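Local coordinates for uncharacterized protein XCC1541 (Xanthomonas campestris pv. campestris, PDB 2QJW), which is a putative hydrolase of the alpha/beta superfamily, probably acting on a substrate that is not yet known, at residues A[16-21]-A[36-41]; A[105-110]-A[136-141]; A[123-128]-A[148-153]. All coordinates share one frame; numbering follows the deposited sequence.

Contact 1: A[16-21]-A[36-41]; sequences GPDALK and HERPDF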
loop_
_atom_site.group_PDB
_atom_site.type_symbol
_atom_site.label_atom_id
_atom_site.label_comp_id
_atom_site.label_asym_id
_atom_site.label_seq_id
_atom_site.Cartn_x
_atom_site.Cartn_y
_atom_site.Cartn_z
ATOM N N GLY A 16 10.703 -20.216 -10.618
ATOM C CA GLY A 16 11.287 -20.214 -11.957
ATOM C C GLY A 16 10.661 -19.059 -12.681
ATOM O O GLY A 16 9.799 -18.390 -12.143
ATOM N N PRO A 17 11.102 -18.813 -13.916
ATOM C CA PRO A 17 10.597 -17.652 -14.671
ATOM C C PRO A 17 9.105 -17.688 -15.061
ATOM O O PRO A 17 8.547 -16.664 -15.443
ATOM C CB PRO A 17 11.478 -17.655 -15.924
ATOM C CG PRO A 17 11.938 -19.093 -16.021
ATOM C CD PRO A 17 12.149 -19.530 -14.638
ATOM N N ASP A 18 8.454 -18.850 -14.921
ATOM C CA ASP A 18 7.032 -18.975 -15.234
ATOM C C ASP A 18 6.136 -18.993 -14.012
ATOM O O ASP A 18 4.950 -19.207 -14.139
ATOM C CB ASP A 18 6.818 -20.229 -16.090
ATOM C CG ASP A 18 7.582 -20.161 -17.390
ATOM O OD1 ASP A 18 7.606 -19.073 -18.003
ATOM O OD2 ASP A 18 8.160 -21.194 -17.795
ATOM N N ALA A 19 6.702 -18.710 -12.860
ATOM C CA ALA A 19 5.984 -18.652 -11.609
ATOM C C ALA A 19 4.914 -17.560 -11.677
ATOM O O ALA A 19 5.012 -16.541 -12.407
ATOM C CB ALA A 19 6.923 -18.398 -10.505
ATOM N N LEU A 20 3.889 -17.766 -10.878
ATOM C CA LEU A 20 2.738 -16.890 -10.868
ATOM C C LEU A 20 3.023 -15.404 -10.699
ATOM O O LEU A 20 2.538 -14.598 -11.497
ATOM C CB LEU A 20 1.820 -17.320 -9.713
ATOM N N LYS A 21 3.799 -15.022 -9.690
ATOM C CA LYS A 21 3.916 -13.581 -9.414
ATOM C C LYS A 21 4.760 -12.846 -10.470
ATOM O O LYS A 21 4.365 -11.769 -10.889
ATOM C CB LYS A 21 4.397 -13.274 -7.991
ATOM C CG LYS A 21 3.369 -13.724 -6.962
ATOM C CD LYS A 21 3.607 -13.204 -5.582
ATOM C CE LYS A 21 4.895 -13.733 -5.013
ATOM N NZ LYS A 21 4.965 -15.181 -4.807
ATOM N N HIS A 36 10.027 -6.327 -21.205
ATOM C CA HIS A 36 10.242 -7.123 -19.982
ATOM C C HIS A 36 10.898 -8.438 -20.266
ATOM O O HIS A 36 10.816 -8.964 -21.387
ATOM C CB HIS A 36 8.927 -7.337 -19.267
ATOM C CG HIS A 36 7.859 -7.867 -20.149
ATOM N ND1 HIS A 36 7.643 -9.208 -20.301
ATOM C CD2 HIS A 36 6.992 -7.225 -20.960
ATOM C CE1 HIS A 36 6.661 -9.384 -21.171
ATOM N NE2 HIS A 36 6.243 -8.197 -21.591
ATOM N N GLU A 37 11.578 -8.953 -19.239
ATOM C CA GLU A 37 12.169 -10.273 -19.288
ATOM C C GLU A 37 12.185 -10.861 -17.886
ATOM O O GLU A 37 12.248 -10.147 -16.913
ATOM C CB GLU A 37 13.580 -10.290 -19.871
ATOM C CG GLU A 37 14.639 -9.682 -19.030
ATOM C CD GLU A 37 15.990 -9.572 -19.710
ATOM O OE1 GLU A 37 16.653 -10.625 -19.888
ATOM O OE2 GLU A 37 16.430 -8.427 -20.018
ATOM N N ARG A 38 12.135 -12.201 -17.828
ATOM C CA ARG A 38 12.135 -12.981 -16.602
ATOM C C ARG A 38 13.303 -13.967 -16.675
ATOM O O ARG A 38 13.152 -15.057 -17.281
ATOM C CB ARG A 38 10.820 -13.713 -16.482
ATOM C CG ARG A 38 9.678 -12.785 -16.084
ATOM C CD ARG A 38 8.337 -13.512 -16.299
ATOM N NE ARG A 38 8.030 -13.547 -17.693
ATOM C CZ ARG A 38 7.092 -14.317 -18.230
ATOM N NH1 ARG A 38 6.369 -15.157 -17.487
ATOM N NH2 ARG A 38 6.887 -14.252 -19.532
ATOM N N PRO A 39 14.464 -13.565 -16.154
ATOM C CA PRO A 39 15.610 -14.468 -16.281
ATOM C C PRO A 39 15.410 -15.772 -15.482
ATOM O O PRO A 39 14.755 -15.767 -14.455
ATOM C CB PRO A 39 16.756 -13.673 -15.719
ATOM C CG PRO A 39 16.308 -12.183 -15.858
ATOM C CD PRO A 39 14.846 -12.263 -15.571
ATOM N N ASP A 40 16.039 -16.817 -15.950
ATOM C CA ASP A 40 15.954 -18.121 -15.292
ATOM C C ASP A 40 17.158 -18.288 -14.412
ATOM O O ASP A 40 18.308 -18.278 -14.858
ATOM C CB ASP A 40 15.939 -19.172 -16.378
ATOM C CG ASP A 40 15.601 -20.544 -15.823
ATOM O OD1 ASP A 40 15.894 -20.792 -14.634
ATOM O OD2 ASP A 40 14.951 -21.339 -16.538
ATOM N N PHE A 41 16.915 -18.392 -13.111
ATOM C CA PHE A 41 17.954 -18.621 -12.152
ATOM C C PHE A 41 17.883 -20.040 -11.542
ATOM O O PHE A 41 18.543 -20.262 -10.508
ATOM C CB PHE A 41 17.850 -17.610 -11.006
ATOM C CG PHE A 41 17.850 -16.175 -11.442
ATOM C CD1 PHE A 41 19.040 -15.521 -11.736
ATOM C CD2 PHE A 41 16.647 -15.431 -11.462
ATOM C CE1 PHE A 41 19.063 -14.161 -12.066
ATOM C CE2 PHE A 41 16.660 -14.119 -11.850
ATOM C CZ PHE A 41 17.870 -13.473 -12.144
HETATM O O HOH W 1 4.653 -17.583 -17.872
#

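Contact 2: A[105-110]-A[136-141]; sequences PPTKMG and ADVIAW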
loop_
_atom_site.group_PDB
_atom_site.type_symbol
_atom_site.label_atom_id
_atom_site.label_comp_id
_atom_site.label_asym_id
_atom_site.label_seq_id
_atom_site.Cartn_x
_atom_site.Cartn_y
_atom_site.Cartn_z
ATOM N N PRO A 105 10.656 -8.892 0.333
ATOM C CA PRO A 105 12.122 -8.857 0.329
ATOM C C PRO A 105 12.732 -9.335 1.645
ATOM O O PRO A 105 12.318 -8.863 2.675
ATOM C CB PRO A 105 12.417 -7.357 0.108
ATOM C CG PRO A 105 11.336 -6.659 0.720
ATOM C CD PRO A 105 10.105 -7.526 0.459
ATOM N N PRO A 106 13.704 -10.237 1.582
ATOM C CA PRO A 106 14.387 -10.564 2.839
ATOM C C PRO A 106 15.368 -9.457 3.195
ATOM O O PRO A 106 16.061 -8.915 2.327
ATOM C CB PRO A 106 15.139 -11.832 2.508
ATOM C CG PRO A 106 15.379 -11.774 1.092
ATOM C CD PRO A 106 14.239 -10.970 0.433
ATOM N N THR A 107 15.466 -9.109 4.465
ATOM C CA THR A 107 16.367 -8.071 4.904
ATOM C C THR A 107 17.727 -8.677 5.301
ATOM O O THR A 107 18.684 -7.952 5.318
ATOM C CB THR A 107 15.796 -7.237 6.043
ATOM O OG1 THR A 107 15.625 -8.091 7.199
ATOM C CG2 THR A 107 14.440 -6.626 5.640
ATOM N N LYS A 108 17.772 -9.975 5.610
ATOM C CA LYS A 108 18.988 -10.651 6.033
ATOM C C LYS A 108 19.269 -11.796 5.073
ATOM O O LYS A 108 18.331 -12.428 4.578
ATOM C CB LYS A 108 18.760 -11.219 7.422
ATOM C CG LYS A 108 18.296 -10.226 8.501
ATOM C CD LYS A 108 17.871 -10.961 9.794
ATOM C CE LYS A 108 17.155 -10.022 10.766
ATOM N NZ LYS A 108 17.117 -10.571 12.147
HETATM N N MSE A 109 20.545 -12.089 4.839
HETATM C CA MSE A 109 20.934 -13.130 3.897
HETATM C C MSE A 109 22.179 -13.844 4.426
HETATM O O MSE A 109 23.211 -13.830 3.770
HETATM C CB MSE A 109 21.159 -12.487 2.517
HETATM C CG MSE A 109 21.423 -13.429 1.306
HETATM SE SE MSE A 109 20.037 -14.657 0.894
HETATM C CE MSE A 109 18.570 -13.451 0.563
ATOM N N GLY A 110 22.063 -14.371 5.650
ATOM C CA GLY A 110 23.117 -15.149 6.302
ATOM C C GLY A 110 24.432 -14.414 6.248
ATOM O O GLY A 110 24.521 -13.245 6.646
ATOM N N ALA A 136 8.001 -6.810 10.756
ATOM C CA ALA A 136 8.694 -5.741 11.433
ATOM C C ALA A 136 10.044 -5.437 10.804
ATOM O O ALA A 136 10.458 -4.276 10.747
ATOM C CB ALA A 136 8.874 -6.052 12.946
ATOM N N ASP A 137 10.691 -6.454 10.265
ATOM C CA ASP A 137 12.017 -6.300 9.674
ATOM C C ASP A 137 11.901 -5.470 8.396
ATOM O O ASP A 137 12.739 -4.593 8.146
ATOM C CB ASP A 137 12.677 -7.655 9.395
ATOM C CG ASP A 137 13.106 -8.399 10.676
ATOM O OD1 ASP A 137 13.005 -7.823 11.776
ATOM O OD2 ASP A 137 13.571 -9.517 10.485
ATOM N N VAL A 138 10.878 -5.765 7.579
ATOM C CA VAL A 138 10.645 -5.000 6.324
ATOM C C VAL A 138 10.092 -3.624 6.608
ATOM O O VAL A 138 10.517 -2.621 6.008
ATOM C CB VAL A 138 9.717 -5.803 5.422
ATOM C CG1 VAL A 138 9.300 -4.991 4.156
ATOM C CG2 VAL A 138 10.390 -7.101 4.994
ATOM N N ILE A 139 9.225 -3.487 7.606
ATOM C CA ILE A 139 8.745 -2.210 8.043
ATOM C C ILE A 139 9.947 -1.339 8.450
ATOM O O ILE A 139 10.076 -0.177 8.023
ATOM C CB ILE A 139 7.747 -2.337 9.233
ATOM C CG1 ILE A 139 6.440 -2.946 8.666
ATOM C CG2 ILE A 139 7.584 -0.971 9.939
ATOM C CD1 ILE A 139 5.553 -3.636 9.753
ATOM N N ALA A 140 10.908 -1.874 9.233
ATOM C CA ALA A 140 12.065 -1.054 9.659
ATOM C C ALA A 140 12.945 -0.643 8.461
ATOM O O ALA A 140 13.439 0.470 8.389
ATOM C CB ALA A 140 12.889 -1.752 10.747
ATOM N N TRP A 141 13.169 -1.561 7.534
ATOM C CA TRP A 141 14.001 -1.293 6.378
ATOM C C TRP A 141 13.352 -0.239 5.523
ATOM O O TRP A 141 14.006 0.739 5.083
ATOM C CB TRP A 141 14.154 -2.596 5.575
ATOM C CG TRP A 141 15.168 -2.581 4.475
ATOM C CD1 TRP A 141 16.491 -2.824 4.588
ATOM C CD2 TRP A 141 14.963 -2.129 3.129
ATOM N NE1 TRP A 141 17.119 -2.615 3.388
ATOM C CE2 TRP A 141 16.182 -2.214 2.470
ATOM C CE3 TRP A 141 13.839 -1.716 2.393
ATOM C CZ2 TRP A 141 16.329 -1.854 1.111
ATOM C CZ3 TRP A 141 13.985 -1.378 1.060
ATOM C CH2 TRP A 141 15.199 -1.465 0.430
HETATM O O HOH W 2 14.148 -10.350 8.010
HETATM O O HOH W 3 15.551 -8.225 13.318
#

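Contact 3: A[123-128]-A[148-153]; sequences SIVHAW and RLLLVD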
loop_
_atom_site.group_PDB
_atom_site.type_symbol
_atom_site.label_atom_id
_atom_site.label_comp_id
_atom_site.label_asym_id
_atom_site.label_seq_id
_atom_site.Cartn_x
_atom_site.Cartn_y
_atom_site.Cartn_z
ATOM N N SER A 123 9.096 0.555 -4.148
ATOM C CA SER A 123 7.754 0.154 -3.751
ATOM C C SER A 123 7.825 -1.303 -3.331
ATOM O O SER A 123 8.362 -2.107 -4.065
ATOM C CB SER A 123 6.771 0.380 -4.864
ATOM O OG SER A 123 5.482 -0.038 -4.531
ATOM N N ILE A 124 7.263 -1.610 -2.161
ATOM C CA ILE A 124 7.362 -2.917 -1.539
ATOM C C ILE A 124 5.962 -3.419 -1.276
ATOM O O ILE A 124 5.098 -2.661 -0.819
ATOM C CB ILE A 124 8.161 -2.849 -0.191
ATOM C CG1 ILE A 124 9.545 -2.210 -0.376
ATOM C CG2 ILE A 124 8.248 -4.233 0.474
ATOM C CD1 ILE A 124 10.131 -1.762 0.955
ATOM N N VAL A 125 5.757 -4.698 -1.533
ATOM C CA VAL A 125 4.547 -5.435 -1.097
ATOM C C VAL A 125 5.024 -6.517 -0.140
ATOM O O VAL A 125 5.796 -7.356 -0.544
ATOM C CB VAL A 125 3.686 -6.031 -2.218
ATOM C CG1 VAL A 125 2.456 -6.755 -1.662
ATOM C CG2 VAL A 125 3.282 -4.896 -3.149
ATOM N N HIS A 126 4.570 -6.455 1.134
ATOM C CA HIS A 126 4.918 -7.510 2.087
ATOM C C HIS A 126 3.704 -8.042 2.776
ATOM O O HIS A 126 2.641 -7.446 2.826
ATOM C CB HIS A 126 5.892 -6.966 3.104
ATOM C CG HIS A 126 6.647 -8.016 3.812
ATOM N ND1 HIS A 126 7.539 -8.816 3.156
ATOM C CD2 HIS A 126 6.653 -8.391 5.111
ATOM C CE1 HIS A 126 8.043 -9.680 4.034
ATOM N NE2 HIS A 126 7.502 -9.444 5.214
ATOM N N ALA A 127 3.867 -9.278 3.252
ATOM C CA ALA A 127 2.799 -10.035 3.953
ATOM C C ALA A 127 2.852 -9.813 5.454
ATOM O O ALA A 127 3.896 -10.075 6.069
ATOM C CB ALA A 127 2.983 -11.506 3.632
ATOM N N TRP A 128 1.735 -9.406 6.057
ATOM C CA TRP A 128 1.666 -9.287 7.485
ATOM C C TRP A 128 2.106 -10.593 8.163
ATOM O O TRP A 128 2.725 -10.487 9.254
ATOM C CB TRP A 128 0.223 -9.017 7.932
ATOM C CG TRP A 128 -0.236 -7.614 7.877
ATOM C CD1 TRP A 128 -1.307 -7.149 7.212
ATOM C CD2 TRP A 128 0.334 -6.488 8.550
ATOM N NE1 TRP A 128 -1.438 -5.797 7.394
ATOM C CE2 TRP A 128 -0.464 -5.368 8.239
ATOM C CE3 TRP A 128 1.418 -6.316 9.438
ATOM C CZ2 TRP A 128 -0.206 -4.143 8.729
ATOM C CZ3 TRP A 128 1.651 -5.053 9.942
ATOM C CH2 TRP A 128 0.847 -3.991 9.583
ATOM N N ARG A 148 7.807 3.279 -0.218
ATOM C CA ARG A 148 6.383 2.967 -0.221
ATOM C C ARG A 148 6.275 1.501 0.200
ATOM O O ARG A 148 6.973 0.648 -0.322
ATOM C CB ARG A 148 5.673 3.239 -1.539
ATOM C CG ARG A 148 4.156 3.084 -1.485
ATOM C CD ARG A 148 3.481 3.550 -2.727
ATOM N NE ARG A 148 3.731 4.973 -2.896
ATOM C CZ ARG A 148 3.202 5.738 -3.842
ATOM N NH1 ARG A 148 2.351 5.252 -4.730
ATOM N NH2 ARG A 148 3.598 7.003 -3.936
ATOM N N LEU A 149 5.336 1.253 1.109
ATOM C CA LEU A 149 5.134 -0.094 1.675
ATOM C C LEU A 149 3.674 -0.410 1.753
ATOM O O LEU A 149 2.919 0.306 2.372
ATOM C CB LEU A 149 5.745 -0.213 3.053
ATOM C CG LEU A 149 5.595 -1.559 3.784
ATOM C CD1 LEU A 149 6.128 -2.726 3.014
ATOM C CD2 LEU A 149 6.340 -1.447 5.141
ATOM N N LEU A 150 3.311 -1.525 1.131
ATOM C CA LEU A 150 1.947 -2.115 1.193
ATOM C C LEU A 150 2.001 -3.436 1.916
ATOM O O LEU A 150 2.769 -4.302 1.519
ATOM C CB LEU A 150 1.354 -2.356 -0.202
ATOM C CG LEU A 150 -0.027 -2.963 -0.271
ATOM C CD1 LEU A 150 -1.010 -1.916 0.227
ATOM C CD2 LEU A 150 -0.380 -3.387 -1.699
ATOM N N LEU A 151 1.276 -3.482 3.020
ATOM C CA LEU A 151 1.152 -4.679 3.864
ATOM C C LEU A 151 -0.221 -5.245 3.619
ATOM O O LEU A 151 -1.232 -4.575 3.802
ATOM C CB LEU A 151 1.409 -4.315 5.349
ATOM C CG LEU A 151 2.849 -3.909 5.655
ATOM C CD1 LEU A 151 2.903 -2.844 6.702
ATOM C CD2 LEU A 151 3.639 -5.167 6.023
ATOM N N VAL A 152 -0.214 -6.536 3.337
ATOM C CA VAL A 152 -1.442 -7.282 3.041
ATOM C C VAL A 152 -1.615 -8.500 3.945
ATOM O O VAL A 152 -0.647 -9.030 4.499
ATOM C CB VAL A 152 -1.507 -7.749 1.564
ATOM C CG1 VAL A 152 -1.463 -6.562 0.593
ATOM C CG2 VAL A 152 -0.359 -8.684 1.215
ATOM N N ASP A 153 -2.868 -8.873 4.113
ATOM C CA ASP A 153 -3.238 -10.031 4.953
ATOM C C ASP A 153 -2.972 -11.321 4.251
ATOM O O ASP A 153 -3.858 -11.851 3.571
ATOM C CB ASP A 153 -4.699 -9.893 5.339
ATOM C CG ASP A 153 -5.180 -11.036 6.241
ATOM O OD1 ASP A 153 -4.290 -11.730 6.764
ATOM O OD2 ASP A 153 -6.411 -11.111 6.448
#

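Contact 1: A[16-21]-A[36-41]
Pro17 lies against Arg38 and Asp40, and its ring makes the close half of this contact. Its CB sits 3.4 Å from the backbone O of Arg38, while Pro17 CG and CD meet the carboxylate of Asp40, with Pro17 CD 3.8 Å from Asp40 CG. The two side chains pass each other at a slant, and Asp40 CG stands anti to the backbone N; OD1 of the same group is hydrogen-bonded to Thr42. Beside this, the Arg38 chain runs past the Pro17 carbonyl, with Arg38 CD 3.3 Å from Pro17 O. A bend at chi3 (-76°) swings NE aside, and the terminal NH1 gives Pro17 O a weak hydrogen bond of 3.3 Å with an N-H...O angle of only 122°.

The outer side is looser. Asp18 OD1 remains 4.1 Å from Arg38 NH1, and the carboxylate and guanidinium planes are 73° apart; no N-H points at the oxygen, and the direct interaction is probably one of charge alone. A water at the guanidinium edge, in plane, accepts from Arg38 NH1 at 3.0 Å and donates weakly to Asp18 OD1. Pro17 and Asp18 are the middle residues of a type I turn from Gly16 to Ala19, the N-cap of helix 20-31. The contact thus joins the loop entering that helix to the exit of strand 35-37, within the beta-alpha-beta unit 6-10, 20-31, 35-37 of an alpha/beta-hydrolase-type sheet.

Contact 2: A[105-110]-A[136-141]
Thr107 packs its methyl against helix 135-145, and the van der Waals contacts centre on it. Thr107 CG2 is 3.6 Å from the backbone O of Asp137 and reaches Val138 CG2 and, at 4.0 Å, Trp141 CB, so it meets three residues along one side of the helix. With CG2 anti to the carbonyl carbon, OG1 occupies the position between backbone N and carbonyl carbon (chi1 64°) and lies 3.7 Å from Asp137 CB. Deeper in, Val138 CG2 approaches Pro105 O at 3.5 Å, and that buried carbonyl has no hydrogen-bonding partner in the model. Pro105 CG approaches Val138 CG1 more loosely.

Both elements belong to the C-terminal half of an alpha/beta-hydrolase-type fold: the loop leaves strand 99-103, and the helix connects strand 122-127 to strand 148-152. Pro105 also touches Ser85 of helix 83-92, which starts within a probable nucleophile elbow.

The polar contacts are carried by water. One molecule donates to Asp137 OD2 at 2.7 Å and shares a hydrogen bond with Thr107 OG1; a second donates to Asp137 OD1 at 3.0 Å and accepts from Lys108 NZ at 3.1 Å. The direct charge interaction is probably weak, Lys108 NZ standing 4.1 Å from Asp137 OD2, beyond a salt bridge. The lysine chain, extended beyond CG, crosses the aspartate at about a right angle and brings CE nearer to OD2 than NZ.

Contact 3: A[123-128]-A[148-153]
Trp128 turns one indole face to Leu151, the two side chains crossing at about a right angle. Leu151 CB stands 3.9 Å from the centroid of the five-membered ring, 24° off its normal, a CH-pi contact, while Leu151 CD1 reaches Trp128 CH2 at 3.7 Å. Trp128 CG stands anti to the carbonyl carbon, and the indole NE1 bonds to Ala147 O of the second subunit.

Ile124 and Leu149 share the same sheet face as His126 and Leu151. Ile124 CG2 meets Leu149 CD1 at 3.6 Å, the pair crossing obliquely, and His126 CB lies 4.1 Å from Leu151 CD2. On the other face Val125 packs loosely against Leu150 and Val152.

These side chains are held in register by five backbone hydrogen bonds between parallel strands whose directions differ by 18°, from Ile124 N to Arg148 O through Trp128 N to Val152 O at 2.9 Å (N-H...O 171°). Residues 149-151 also pair antiparallel with a strand of the second subunit, so strand 148-152 is bonded along both edges. The chemistry implies a largely buried, mainly apolar seam whose backbone polar groups are largely spent on pairing, continuing the sheet into the dimer.

From the N terminus, contact 1 closes first: residues 16-21 and 36-41 bracket helix 20-31 at one edge of the sheet, where strand 35-37 is outermost. It is complete before the other two begin. Contacts 2 and 3 then cross, their segments alternating along the chain as 105-110, 123-128, 136-141 and 148-153. Contact 2 closes the loop from the end of strand 99-103 to helix 135-145, and contact 3 closes the beta-alpha-beta unit containing that helix. They touch directly, Val138 CG2 lying 3.6 Å from His126 CE1, so helix, loop and paired strands pack together. Contact 1 reaches the same sheet as contact 3 but does not touch it, the centres lying about 21 Å apart.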